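Local atomic coordinates of RmpD (Hexulose-6-phosphate synthase) (Streptococcus mutans, PDB entry 3EXT), a protein that folds as a TIM-barrel enzyme of the orotidine 5'-phosphate decarboxylase / HUMPS family and binds a magnesium ion at the C-terminal end of its barrel. Residues A[5-10]-A[30-35]; A[36-41]-A[62-67]; A[137-142]-A[172-177]; A[160-165]-A[186-191]. One frame throughout, in Å; residues are numbered along the deposited sequence.

Interaction 1: A[5-10]-A[30-35]; sequences LPNLQV and EVDVIE. With MG (magnesium ion), chain B.
Gln9 and Val10 pair with Val33 and Ile34 in parallel register; the axes of strand segments 7-10 and 33-35 come within 4.7 Å and are inclined by 24°. These are the first two strands of a TIM barrel, connected through helix 17-27 as a beta-alpha-beta unit. Leu8 O is gripped twice, by Asp32 N at 2.8 Å and by Val33 N at 3.1 Å. Further along, Val10 N bonds to Val33 O and Glu35 N to Val10 O. Before the regular pairing starts, a side chain stands in for backbone: Asp32 OD2 offers its anti lone pair, the one facing away from its other oxygen, to Leu8 N at 2.8 Å in an almost straight bond. The same oxygen forms a salt bridge with Lys213 of helix 205-220. On the face of Leu8 and Val10, Leu8 CD2 meets Val31 CG1 at 3.8 Å, and Val10 CG1 reaches the other methyl of Val31, CG2. On the face of Gln9 and Val33, the glutamine runs out extended, with CG anti to the backbone N (chi1 177°), and slides its amide past Val33 CG1. That course delivers Gln9 NE2 to Glu35 OE1 at 2.7 Å. The carboxylate oxygen lies in the amide plane but is approached from above its own plane, the two groups standing 88° apart. One oxygen of Glu35 is thereby tied to Gln9 while the other, OE2, binds the magnesium ion at 2.1 Å. Glu35 OE1 also accepts a hydrogen bond of 2.8 Å from the O of water 1, itself a ligand of the ion.

Interaction 2: A[36-41]-A[62-67]; sequences AGTVCL and VADTKC. With MG (magnesium ion), chain B.
Thr38 and Lys66 meet at about a right angle, the lysine amine coming in on the threonine hydroxyl: Lys66 NZ donates to Thr38 OG1 at 2.9 Å. The hydroxyl in turn donates a hydrogen bond to Asp64 O at 2.7 Å, from above the carbonyl plane, 40° out of it. Lys66 can reach back because its otherwise outstretched chain bends at the last torsion (chi4 71°), and this also puts NZ 2.9 Å from Asp64 OD2 in a salt bridge. Asp64 points its carboxylate inward with CG anti to the backbone N (chi1 -176°), and OD2 binds the magnesium ion at 1.9 Å. Glu35 and four waters complete the six oxygen ligands; one of them, water 2, accepts a 3.0 Å bond from Lys66 NZ. Asp64 OD1 is hydrogen-bonded by Thr87 of the next strand. The site lies at the C-terminal ends of neighbouring strands of the TIM barrel, 33-36 and 60-67, where Gly37 takes the N-cap position of helix 38-44 and Asp64 is the centre of an inverse gamma turn. Leading into the turn, the two backbones are still paired: Ala36 N bonds to Val62 O at 2.8 Å and Asp64 N to Ala36 O at 2.9 Å. Behind the polar cluster, Leu41 lays CD1 against the backbone of Asp64, 3.7 Å from its N, and against the methyls of Ala63 and Thr65. Leu42 of the second subunit packs on both Leu41 and Thr65.

Interaction 3: A[137-142]-A[172-177]; sequences QAIYHQ and SVTGGL
Thr174 CG2 sits over one face of the His141 ring, 3.7 Å from its centroid and displaced toward the rim, so that the closest ring atom is CD2 at 3.4 Å. It is a CH-pi contact between two side chains that lie alongside each other and point the same way. The methyl occupies the position between backbone N and carbonyl carbon because Thr174 OG1 turns anti to the N (chi1 -166°) and bonds to Ile194 O on the next strand. The ring of Tyr119 also meets His141, whose nearest side-chain atom is about 6 Å from the magnesium ion. Deeper in the barrel, Ile139 CD1 presses on Ser172 CB at 3.5 Å. Ser172 OG donates to water 5 at 2.8 Å, and this water donates in turn to Gln137 OE1 at 2.8 Å, an oxygen that Gln115 also holds. Beneath these contacts run two parallel TIM-barrel strands, 137-141 and 170-174, locked by nearly straight bonds such as Tyr140 N to Ser172 O at 2.8 Å and Gln142 N to Thr174 O at 3.0 Å. Tyr140 and Val173 turn to the other face of the sheet and pack on helix 155-167, where Asp157 takes the tyrosine hydroxyl. The backbone bonds fix the register of the pair, while the Thr174 methyl probably limits the tilt of the histidine ring by van der Waals contact, alongside a weak bond from His141 ND1 to Ile139 O.

Interaction 4: A[160-165]-A[186-191]; sequences KVKKLI and EGVDVF
Ile165 and Val188 form the middle of a small apolar contact in the outer layer of the fold, where helix 155-167 packs on the loop leading from strand 170-174 to strand 192-195. No hydrogen bond crosses it. Ile165 CD1 makes the closest touch, at 3.6 Å from Val188 CG2. The same valine methyl lies 4.0 Å from CG1 of Val161, one helical turn before Ile165, so a single branch of Val188 meets two residues on the same side of the helix. In both pairs the side chains cross at about a right angle. Val188 does this with chi1 at 21°, well away from a staggered value. The end of Ile165 also reaches past the valine to the loop backbone, with CD1 3.7 Å from Asp189 O. On the solvent side the aliphatic part of Lys162 skirts Val188, CE to CG1 being 4.4 Å. The loop is shaped by an inverse gamma turn centred on Asp189, with a weak bond of 2.9 Å from Val190 N to Val188 O; the latter oxygen is held as well by Trp220. Inward, Val161 rests on Val173, Ile165 on Val171 and Val190 on Val173, so helix and loop both lie against strand 170-174. Helices packed outside a closed ring of parallel strands are the hallmark of the TIM barrel; here a loop lies beside helix 155-167 on strand 170-174.

From the N terminus, interaction 1 closes the first excursion by joining strand 7-12 to strand 33-36 around helix 17-27. Interaction 2 opens directly after it and closes the next one, back to strand 60-67; the two are in series, touch each other, and share the magnesium ion through Glu35 and Asp64. Much later, interactions 3 and 4 cross along the chain: helix 155-167 lies between the segments of interaction 3, and strand 170-174 between those of interaction 4. They touch where helix 155-167 covers the strand pair. Asn7 N lies 3.0 Å from Phe191 O, bringing interaction 4 to interaction 1 where the last strand returns to the first.

Interaction 1: A[5-10]-A[30-35]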
loop_
_atom_site.group_PDB
_atom_site.type_symbol
_atom_site.label_atom_id
_atom_site.label_comp_id
_atom_site.label_asym_id
_atom_site.label_seq_id
_atom_site.Cartn_x
_atom_site.Cartn_y
_atom_site.Cartn_z
ATOM N N LEU A 5 -2.899 -27.171 12.890
ATOM C CA LEU A 5 -4.137 -26.434 13.116
ATOM C C LEU A 5 -4.069 -25.069 12.376
ATOM O O LEU A 5 -2.974 -24.635 11.991
ATOM C CB LEU A 5 -4.335 -26.182 14.603
ATOM C CG LEU A 5 -4.542 -27.363 15.549
ATOM C CD1 LEU A 5 -4.387 -26.883 16.989
ATOM C CD2 LEU A 5 -5.878 -27.991 15.319
ATOM N N PRO A 6 -5.243 -24.455 12.077
ATOM C CA PRO A 6 -5.222 -23.060 11.685
ATOM C C PRO A 6 -4.390 -22.230 12.661
ATOM O O PRO A 6 -4.477 -22.432 13.878
ATOM C CB PRO A 6 -6.691 -22.670 11.735
ATOM C CG PRO A 6 -7.393 -23.917 11.272
ATOM C CD PRO A 6 -6.613 -25.016 11.994
ATOM N N ASN A 7 -3.575 -21.318 12.108
ATOM C CA ASN A 7 -2.758 -20.403 12.914
ATOM C C ASN A 7 -3.654 -19.320 13.495
ATOM O O ASN A 7 -4.627 -18.926 12.876
ATOM C CB ASN A 7 -1.702 -19.683 12.067
ATOM C CG ASN A 7 -0.593 -20.577 11.535
ATOM O OD1 ASN A 7 -0.180 -20.445 10.357
ATOM N ND2 ASN A 7 -0.039 -21.391 12.372
ATOM N N LEU A 8 -3.287 -18.809 14.670
ATOM C CA LEU A 8 -3.790 -17.513 15.143
ATOM C C LEU A 8 -2.738 -16.396 14.848
ATOM O O LEU A 8 -1.607 -16.455 15.305
ATOM C CB LEU A 8 -4.175 -17.580 16.629
ATOM C CG LEU A 8 -4.648 -16.301 17.329
ATOM C CD1 LEU A 8 -5.878 -15.640 16.641
ATOM C CD2 LEU A 8 -4.846 -16.503 18.780
ATOM N N GLN A 9 -3.158 -15.382 14.107
ATOM C CA GLN A 9 -2.327 -14.224 13.728
ATOM C C GLN A 9 -2.925 -13.000 14.426
ATOM O O GLN A 9 -4.148 -12.812 14.392
ATOM C CB GLN A 9 -2.367 -14.040 12.224
ATOM C CG GLN A 9 -1.583 -12.792 11.729
ATOM C CD GLN A 9 -1.334 -12.820 10.262
ATOM O OE1 GLN A 9 -1.096 -13.877 9.679
ATOM N NE2 GLN A 9 -1.323 -11.628 9.637
ATOM N N VAL A 10 -2.075 -12.216 15.119
ATOM C CA VAL A 10 -2.508 -10.917 15.613
ATOM C C VAL A 10 -2.012 -9.782 14.695
ATOM O O VAL A 10 -0.812 -9.661 14.448
ATOM C CB VAL A 10 -2.069 -10.664 17.070
ATOM C CG1 VAL A 10 -0.487 -10.729 17.270
ATOM C CG2 VAL A 10 -2.691 -9.334 17.597
ATOM N N GLU A 30 0.820 -16.418 22.980
ATOM C CA GLU A 30 -0.459 -17.109 22.740
ATOM C C GLU A 30 -0.857 -17.237 21.278
ATOM O O GLU A 30 -1.899 -17.812 20.999
ATOM C CB GLU A 30 -1.604 -16.374 23.458
ATOM C CG GLU A 30 -1.460 -16.245 24.961
ATOM C CD GLU A 30 -1.417 -17.611 25.655
ATOM O OE1 GLU A 30 -1.825 -18.632 25.027
ATOM O OE2 GLU A 30 -0.947 -17.661 26.817
ATOM N N VAL A 31 -0.067 -16.642 20.369
ATOM C CA VAL A 31 -0.380 -16.587 18.964
ATOM C C VAL A 31 0.710 -17.230 18.159
ATOM O O VAL A 31 1.814 -17.401 18.608
ATOM C CB VAL A 31 -0.601 -15.092 18.418
ATOM C CG1 VAL A 31 -1.736 -14.388 19.175
ATOM C CG2 VAL A 31 0.705 -14.288 18.461
ATOM N N ASP A 32 0.383 -17.555 16.932
ATOM C CA ASP A 32 1.301 -18.209 16.044
ATOM C C ASP A 32 2.032 -17.192 15.134
ATOM O O ASP A 32 3.164 -17.437 14.705
ATOM C CB ASP A 32 0.535 -19.246 15.198
ATOM C CG ASP A 32 -0.137 -20.301 16.052
ATOM O OD1 ASP A 32 0.606 -21.022 16.753
ATOM O OD2 ASP A 32 -1.386 -20.360 16.050
ATOM N N VAL A 33 1.398 -16.062 14.863
ATOM C CA VAL A 33 1.919 -15.156 13.825
ATOM C C VAL A 33 1.671 -13.798 14.360
ATOM O O VAL A 33 0.583 -13.538 14.917
ATOM C CB VAL A 33 1.168 -15.272 12.466
ATOM C CG1 VAL A 33 1.750 -14.323 11.425
ATOM C CG2 VAL A 33 1.141 -16.721 11.913
ATOM N N ILE A 34 2.697 -12.940 14.238
ATOM C CA ILE A 34 2.603 -11.557 14.666
ATOM C C ILE A 34 2.756 -10.673 13.425
ATOM O O ILE A 34 3.718 -10.814 12.657
ATOM C CB ILE A 34 3.640 -11.218 15.755
ATOM C CG1 ILE A 34 3.395 -12.116 17.017
ATOM C CG2 ILE A 34 3.606 -9.717 16.103
ATOM C CD1 ILE A 34 4.321 -11.854 18.201
ATOM N N GLU A 35 1.798 -9.773 13.206
ATOM C CA GLU A 35 1.826 -8.980 11.964
ATOM C C GLU A 35 1.960 -7.501 12.229
ATOM O O GLU A 35 1.126 -6.944 12.949
ATOM C CB GLU A 35 0.521 -9.234 11.202
ATOM C CG GLU A 35 0.247 -8.206 10.144
ATOM C CD GLU A 35 -1.206 -8.142 9.693
ATOM O OE1 GLU A 35 -2.034 -9.062 10.022
ATOM O OE2 GLU A 35 -1.527 -7.146 9.005
HETATM MG MG MG B . -3.037 -6.796 7.559
HETATM O O HOH W 1 -4.391 -8.300 8.742
HETATM O O HOH W 2 -4.756 -6.446 6.333
HETATM O O HOH W 3 -2.555 -8.671 6.293
HETATM O O HOH W 4 -3.647 -5.222 8.449
#

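Interaction 2: A[36-41]-A[62-67]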
loop_
_atom_site.group_PDB
_atom_site.type_symbol
_atom_site.label_atom_id
_atom_site.label_comp_id
_atom_site.label_asym_id
_atom_site.label_seq_id
_atom_site.Cartn_x
_atom_site.Cartn_y
_atom_site.Cartn_z
ATOM N N ALA A 36 2.952 -6.841 11.616
ATOM C CA ALA A 36 2.936 -5.357 11.512
ATOM C C ALA A 36 1.970 -4.913 10.432
ATOM O O ALA A 36 2.283 -5.071 9.222
ATOM C CB ALA A 36 4.319 -4.785 11.181
ATOM N N GLY A 37 0.841 -4.312 10.857
ATOM C CA GLY A 37 -0.213 -3.993 9.912
ATOM C C GLY A 37 0.157 -2.734 9.111
ATOM O O GLY A 37 1.050 -1.967 9.532
ATOM N N THR A 38 -0.469 -2.553 7.948
ATOM C CA THR A 38 -0.064 -1.485 6.999
ATOM C C THR A 38 -0.216 -0.106 7.640
ATOM O O THR A 38 0.599 0.822 7.399
ATOM C CB THR A 38 -0.972 -1.480 5.738
ATOM O OG1 THR A 38 -1.212 -2.810 5.307
ATOM C CG2 THR A 38 -0.371 -0.659 4.495
ATOM N N VAL A 39 -1.306 0.064 8.409
ATOM C CA VAL A 39 -1.536 1.356 9.103
ATOM C C VAL A 39 -0.343 1.715 9.998
ATOM O O VAL A 39 0.136 2.874 10.001
ATOM C CB VAL A 39 -2.830 1.315 9.962
ATOM C CG1 VAL A 39 -2.961 2.553 10.794
ATOM C CG2 VAL A 39 -4.020 1.218 9.042
ATOM N N CYS A 40 0.164 0.711 10.716
ATOM C CA CYS A 40 1.281 0.901 11.634
ATOM C C CYS A 40 2.607 1.164 10.850
ATOM O O CYS A 40 3.278 2.109 11.120
ATOM C CB CYS A 40 1.402 -0.311 12.607
ATOM S SG CYS A 40 2.477 0.139 13.993
ATOM N N LEU A 41 2.934 0.339 9.863
ATOM C CA LEU A 41 4.146 0.545 9.003
ATOM C C LEU A 41 4.225 1.922 8.307
ATOM O O LEU A 41 5.273 2.560 8.279
ATOM C CB LEU A 41 4.210 -0.590 7.963
ATOM C CG LEU A 41 4.439 -2.028 8.488
ATOM C CD1 LEU A 41 4.425 -3.066 7.363
ATOM C CD2 LEU A 41 5.832 -2.105 9.208
ATOM N N VAL A 62 4.935 -10.979 9.999
ATOM C CA VAL A 62 4.336 -10.475 8.784
ATOM C C VAL A 62 4.589 -8.971 8.692
ATOM O O VAL A 62 4.313 -8.244 9.657
ATOM C CB VAL A 62 2.799 -10.778 8.718
ATOM C CG1 VAL A 62 2.168 -10.208 7.440
ATOM C CG2 VAL A 62 2.586 -12.294 8.784
ATOM N N ALA A 63 5.143 -8.543 7.549
ATOM C CA ALA A 63 5.143 -7.124 7.172
ATOM C C ALA A 63 4.027 -6.909 6.147
ATOM O O ALA A 63 4.130 -7.268 4.944
ATOM C CB ALA A 63 6.523 -6.674 6.603
ATOM N N ASP A 64 2.932 -6.341 6.640
ATOM C CA ASP A 64 1.775 -6.105 5.776
ATOM C C ASP A 64 1.934 -4.781 5.027
ATOM O O ASP A 64 1.324 -3.763 5.390
ATOM C CB ASP A 64 0.500 -6.121 6.659
ATOM C CG ASP A 64 -0.771 -5.974 5.878
ATOM O OD1 ASP A 64 -0.782 -6.053 4.630
ATOM O OD2 ASP A 64 -1.812 -5.704 6.535
ATOM N N THR A 65 2.725 -4.781 3.954
ATOM C CA THR A 65 3.022 -3.530 3.214
ATOM C C THR A 65 2.020 -3.282 2.087
ATOM O O THR A 65 1.955 -2.153 1.535
ATOM C CB THR A 65 4.418 -3.629 2.535
ATOM O OG1 THR A 65 4.439 -4.802 1.714
ATOM C CG2 THR A 65 5.565 -3.702 3.616
ATOM N N LYS A 66 1.235 -4.311 1.738
ATOM C CA LYS A 66 0.328 -4.262 0.563
ATOM C C LYS A 66 1.075 -3.681 -0.632
ATOM O O LYS A 66 0.585 -2.779 -1.292
ATOM C CB LYS A 66 -0.921 -3.431 0.848
ATOM C CG LYS A 66 -1.929 -4.207 1.730
ATOM C CD LYS A 66 -3.024 -3.318 2.271
ATOM C CE LYS A 66 -4.026 -4.115 3.166
ATOM N NZ LYS A 66 -3.424 -4.519 4.487
ATOM N N CYS A 67 2.241 -4.238 -0.917
ATOM C CA CYS A 67 3.109 -3.719 -1.985
ATOM C C CYS A 67 2.381 -3.736 -3.351
ATOM O O CYS A 67 1.850 -4.764 -3.736
ATOM C CB CYS A 67 4.317 -4.622 -2.020
ATOM S SG CYS A 67 5.533 -4.219 -3.239
HETATM MG MG MG B . -3.037 -6.796 7.559
HETATM O O HOH W 2 -4.756 -6.446 6.333
HETATM O O HOH W 1 -4.391 -8.300 8.742
HETATM O O HOH W 3 -2.555 -8.671 6.293
HETATM O O HOH W 4 -3.647 -5.222 8.449
#

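Interaction 3: A[137-142]-A[172-177]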
loop_
_atom_site.group_PDB
_atom_site.type_symbol
_atom_site.label_atom_id
_atom_site.label_comp_id
_atom_site.label_asym_id
_atom_site.label_seq_id
_atom_site.Cartn_x
_atom_site.Cartn_y
_atom_site.Cartn_z
ATOM N N GLN A 137 -0.238 -17.991 -1.060
ATOM C CA GLN A 137 -0.987 -17.501 0.091
ATOM C C GLN A 137 -1.857 -16.344 -0.321
ATOM O O GLN A 137 -1.432 -15.483 -1.091
ATOM C CB GLN A 137 -0.044 -17.035 1.224
ATOM C CG GLN A 137 0.586 -18.149 2.046
ATOM C CD GLN A 137 1.095 -17.668 3.401
ATOM O OE1 GLN A 137 0.336 -17.122 4.220
ATOM N NE2 GLN A 137 2.360 -17.885 3.652
ATOM N N ALA A 138 -3.070 -16.292 0.210
ATOM C CA ALA A 138 -3.991 -15.191 -0.091
ATOM C C ALA A 138 -4.765 -14.820 1.146
ATOM O O ALA A 138 -5.109 -15.694 1.978
ATOM C CB ALA A 138 -4.958 -15.585 -1.236
ATOM N N ILE A 139 -5.057 -13.526 1.279
ATOM C CA ILE A 139 -5.770 -13.008 2.452
ATOM C C ILE A 139 -7.166 -12.562 2.061
ATOM O O ILE A 139 -7.343 -11.535 1.358
ATOM C CB ILE A 139 -5.064 -11.826 3.151
ATOM C CG1 ILE A 139 -3.520 -12.019 3.266
ATOM C CG2 ILE A 139 -5.755 -11.483 4.450
ATOM C CD1 ILE A 139 -3.093 -13.238 4.006
ATOM N N TYR A 140 -8.160 -13.297 2.573
ATOM C CA TYR A 140 -9.536 -13.072 2.204
ATOM C C TYR A 140 -10.230 -12.335 3.329
ATOM O O TYR A 140 -10.137 -12.734 4.484
ATOM C CB TYR A 140 -10.236 -14.401 1.854
ATOM C CG TYR A 140 -11.628 -14.194 1.291
ATOM C CD1 TYR A 140 -11.842 -14.205 -0.089
ATOM C CD2 TYR A 140 -12.735 -13.950 2.143
ATOM C CE1 TYR A 140 -13.088 -13.979 -0.608
ATOM C CE2 TYR A 140 -13.999 -13.706 1.623
ATOM C CZ TYR A 140 -14.167 -13.744 0.248
ATOM O OH TYR A 140 -15.406 -13.515 -0.314
ATOM N N HIS A 141 -10.949 -11.267 2.971
ATOM C CA HIS A 141 -11.642 -10.389 3.931
ATOM C C HIS A 141 -13.168 -10.568 3.894
ATOM O O HIS A 141 -13.751 -10.645 2.821
ATOM C CB HIS A 141 -11.336 -8.931 3.582
ATOM C CG HIS A 141 -9.916 -8.544 3.824
ATOM N ND1 HIS A 141 -8.884 -8.987 3.024
ATOM C CD2 HIS A 141 -9.347 -7.768 4.780
ATOM C CE1 HIS A 141 -7.743 -8.481 3.461
ATOM N NE2 HIS A 141 -7.995 -7.736 4.520
ATOM N N GLN A 142 -13.807 -10.613 5.062
ATOM C CA GLN A 142 -15.279 -10.598 5.155
ATOM C C GLN A 142 -15.848 -9.391 4.391
ATOM O O GLN A 142 -15.348 -8.277 4.524
ATOM C CB GLN A 142 -15.733 -10.526 6.621
ATOM C CG GLN A 142 -17.237 -10.814 6.796
ATOM C CD GLN A 142 -17.716 -10.692 8.226
ATOM O OE1 GLN A 142 -17.304 -9.820 8.986
ATOM N NE2 GLN A 142 -18.591 -11.585 8.602
ATOM N N SER A 172 -5.756 -17.164 4.433
ATOM C CA SER A 172 -5.968 -16.490 5.730
ATOM C C SER A 172 -7.250 -15.739 5.596
ATOM O O SER A 172 -7.513 -15.182 4.548
ATOM C CB SER A 172 -4.893 -15.461 6.086
ATOM O OG SER A 172 -3.648 -16.065 6.251
ATOM N N VAL A 173 -8.020 -15.695 6.674
ATOM C CA VAL A 173 -9.280 -14.981 6.684
ATOM C C VAL A 173 -9.214 -13.957 7.784
ATOM O O VAL A 173 -8.541 -14.151 8.794
ATOM C CB VAL A 173 -10.563 -15.908 6.802
ATOM C CG1 VAL A 173 -10.683 -16.853 5.587
ATOM C CG2 VAL A 173 -10.582 -16.687 8.085
ATOM N N THR A 174 -9.918 -12.848 7.574
ATOM C CA THR A 174 -9.933 -11.755 8.540
ATOM C C THR A 174 -11.238 -10.969 8.402
ATOM O O THR A 174 -11.888 -11.057 7.368
ATOM C CB THR A 174 -8.644 -10.856 8.429
ATOM O OG1 THR A 174 -8.549 -10.018 9.596
ATOM C CG2 THR A 174 -8.643 -10.022 7.177
ATOM N N GLY A 175 -11.623 -10.241 9.451
ATOM C CA GLY A 175 -12.892 -9.495 9.477
ATOM C C GLY A 175 -13.970 -10.233 10.274
ATOM O O GLY A 175 -14.372 -11.331 9.897
ATOM N N GLY A 176 -14.420 -9.642 11.390
ATOM C CA GLY A 176 -15.551 -10.198 12.167
ATOM C C GLY A 176 -15.295 -11.566 12.781
ATOM O O GLY A 176 -16.213 -12.397 12.895
ATOM N N LEU A 177 -14.040 -11.820 13.149
ATOM C CA LEU A 177 -13.663 -13.086 13.786
ATOM C C LEU A 177 -13.763 -12.962 15.302
ATOM O O LEU A 177 -13.254 -12.033 15.907
ATOM C CB LEU A 177 -12.251 -13.550 13.364
ATOM C CG LEU A 177 -12.026 -13.938 11.894
ATOM C CD1 LEU A 177 -10.610 -14.367 11.623
ATOM C CD2 LEU A 177 -13.000 -15.041 11.442
HETATM O O HOH W 5 -2.406 -16.978 3.866
#

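Interaction 4: A[160-165]-A[186-191]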
loop_
_atom_site.group_PDB
_atom_site.type_symbol
_atom_site.label_atom_id
_atom_site.label_comp_id
_atom_site.label_asym_id
_atom_site.label_seq_id
_atom_site.Cartn_x
_atom_site.Cartn_y
_atom_site.Cartn_z
ATOM N N LYS A 160 -16.062 -18.721 -1.876
ATOM C CA LYS A 160 -14.810 -18.128 -2.408
ATOM C C LYS A 160 -13.550 -18.626 -1.688
ATOM O O LYS A 160 -12.556 -18.978 -2.336
ATOM C CB LYS A 160 -14.859 -16.581 -2.398
ATOM C CG LYS A 160 -15.964 -15.985 -3.298
ATOM C CD LYS A 160 -15.820 -14.483 -3.321
ATOM C CE LYS A 160 -16.740 -13.805 -4.311
ATOM N NZ LYS A 160 -16.155 -12.507 -4.859
ATOM N N VAL A 161 -13.595 -18.632 -0.357
ATOM C CA VAL A 161 -12.556 -19.248 0.455
ATOM C C VAL A 161 -12.306 -20.717 0.071
ATOM O O VAL A 161 -11.165 -21.104 -0.143
ATOM C CB VAL A 161 -12.855 -19.100 1.988
ATOM C CG1 VAL A 161 -11.886 -19.935 2.822
ATOM C CG2 VAL A 161 -12.796 -17.601 2.423
ATOM N N LYS A 162 -13.369 -21.526 -0.020
ATOM C CA LYS A 162 -13.251 -22.961 -0.294
ATOM C C LYS A 162 -12.620 -23.171 -1.675
ATOM O O LYS A 162 -11.775 -24.052 -1.865
ATOM C CB LYS A 162 -14.626 -23.625 -0.209
ATOM C CG LYS A 162 -15.188 -23.821 1.214
ATOM C CD LYS A 162 -16.663 -24.351 1.171
ATOM C CE LYS A 162 -17.345 -24.228 2.540
ATOM N NZ LYS A 162 -18.743 -24.788 2.561
ATOM N N LYS A 163 -13.017 -22.311 -2.614
ATOM C CA LYS A 163 -12.574 -22.355 -3.980
ATOM C C LYS A 163 -11.091 -21.975 -4.094
ATOM O O LYS A 163 -10.320 -22.667 -4.777
ATOM C CB LYS A 163 -13.509 -21.477 -4.846
ATOM C CG LYS A 163 -13.213 -21.438 -6.350
ATOM C CD LYS A 163 -14.502 -21.221 -7.217
ATOM C CE LYS A 163 -14.103 -20.866 -8.687
ATOM N NZ LYS A 163 -15.225 -20.448 -9.649
ATOM N N LEU A 164 -10.674 -20.907 -3.393
ATOM C CA LEU A 164 -9.267 -20.568 -3.330
ATOM C C LEU A 164 -8.451 -21.718 -2.732
ATOM O O LEU A 164 -7.352 -22.013 -3.223
ATOM C CB LEU A 164 -9.024 -19.246 -2.580
ATOM C CG LEU A 164 -9.476 -17.931 -3.212
ATOM C CD1 LEU A 164 -9.583 -16.886 -2.125
ATOM C CD2 LEU A 164 -8.470 -17.461 -4.278
ATOM N N ILE A 165 -8.999 -22.384 -1.707
ATOM C CA ILE A 165 -8.346 -23.555 -1.082
ATOM C C ILE A 165 -8.218 -24.716 -2.071
ATOM O O ILE A 165 -7.113 -25.229 -2.260
ATOM C CB ILE A 165 -9.047 -24.012 0.217
ATOM C CG1 ILE A 165 -8.855 -22.980 1.337
ATOM C CG2 ILE A 165 -8.502 -25.371 0.711
ATOM C CD1 ILE A 165 -9.838 -23.145 2.498
ATOM N N GLU A 186 -16.208 -24.397 10.294
ATOM C CA GLU A 186 -16.069 -25.829 10.533
ATOM C C GLU A 186 -16.042 -26.588 9.202
ATOM O O GLU A 186 -16.881 -26.359 8.326
ATOM C CB GLU A 186 -17.202 -26.321 11.431
ATOM C CG GLU A 186 -17.042 -27.714 11.971
ATOM C CD GLU A 186 -18.000 -27.976 13.137
ATOM O OE1 GLU A 186 -19.198 -27.639 12.980
ATOM O OE2 GLU A 186 -17.551 -28.503 14.199
ATOM N N GLY A 187 -15.052 -27.464 9.065
ATOM C CA GLY A 187 -14.882 -28.299 7.883
ATOM C C GLY A 187 -14.091 -27.617 6.785
ATOM O O GLY A 187 -13.814 -28.219 5.733
ATOM N N VAL A 188 -13.722 -26.354 7.001
ATOM C CA VAL A 188 -12.915 -25.659 5.981
ATOM C C VAL A 188 -11.477 -25.495 6.439
ATOM O O VAL A 188 -11.200 -25.212 7.601
ATOM C CB VAL A 188 -13.619 -24.427 5.260
ATOM C CG1 VAL A 188 -14.778 -23.832 6.048
ATOM C CG2 VAL A 188 -12.628 -23.380 4.757
ATOM N N ASP A 189 -10.570 -25.767 5.520
ATOM C CA ASP A 189 -9.180 -25.931 5.852
ATOM C C ASP A 189 -8.474 -24.558 5.838
ATOM O O ASP A 189 -7.535 -24.358 5.082
ATOM C CB ASP A 189 -8.575 -26.907 4.832
ATOM C CG ASP A 189 -7.084 -27.180 5.056
ATOM O OD1 ASP A 189 -6.602 -27.226 6.211
ATOM O OD2 ASP A 189 -6.388 -27.371 4.049
ATOM N N VAL A 190 -8.962 -23.630 6.662
ATOM C CA VAL A 190 -8.412 -22.265 6.784
ATOM C C VAL A 190 -6.962 -22.347 7.288
ATOM O O VAL A 190 -6.676 -23.093 8.237
ATOM C CB VAL A 190 -9.272 -21.390 7.767
ATOM C CG1 VAL A 190 -8.587 -20.036 8.076
ATOM C CG2 VAL A 190 -10.668 -21.175 7.212
ATOM N N PHE A 191 -6.051 -21.609 6.643
ATOM C CA PHE A 191 -4.621 -21.652 6.996
ATOM C C PHE A 191 -4.337 -20.837 8.258
ATOM O O PHE A 191 -3.649 -21.311 9.135
ATOM C CB PHE A 191 -3.725 -21.221 5.795
ATOM C CG PHE A 191 -2.245 -21.085 6.128
ATOM C CD1 PHE A 191 -1.508 -22.174 6.603
ATOM C CD2 PHE A 191 -1.589 -19.851 5.952
ATOM C CE1 PHE A 191 -0.118 -22.043 6.917
ATOM C CE2 PHE A 191 -0.227 -19.699 6.259
ATOM C CZ PHE A 191 0.525 -20.790 6.732
#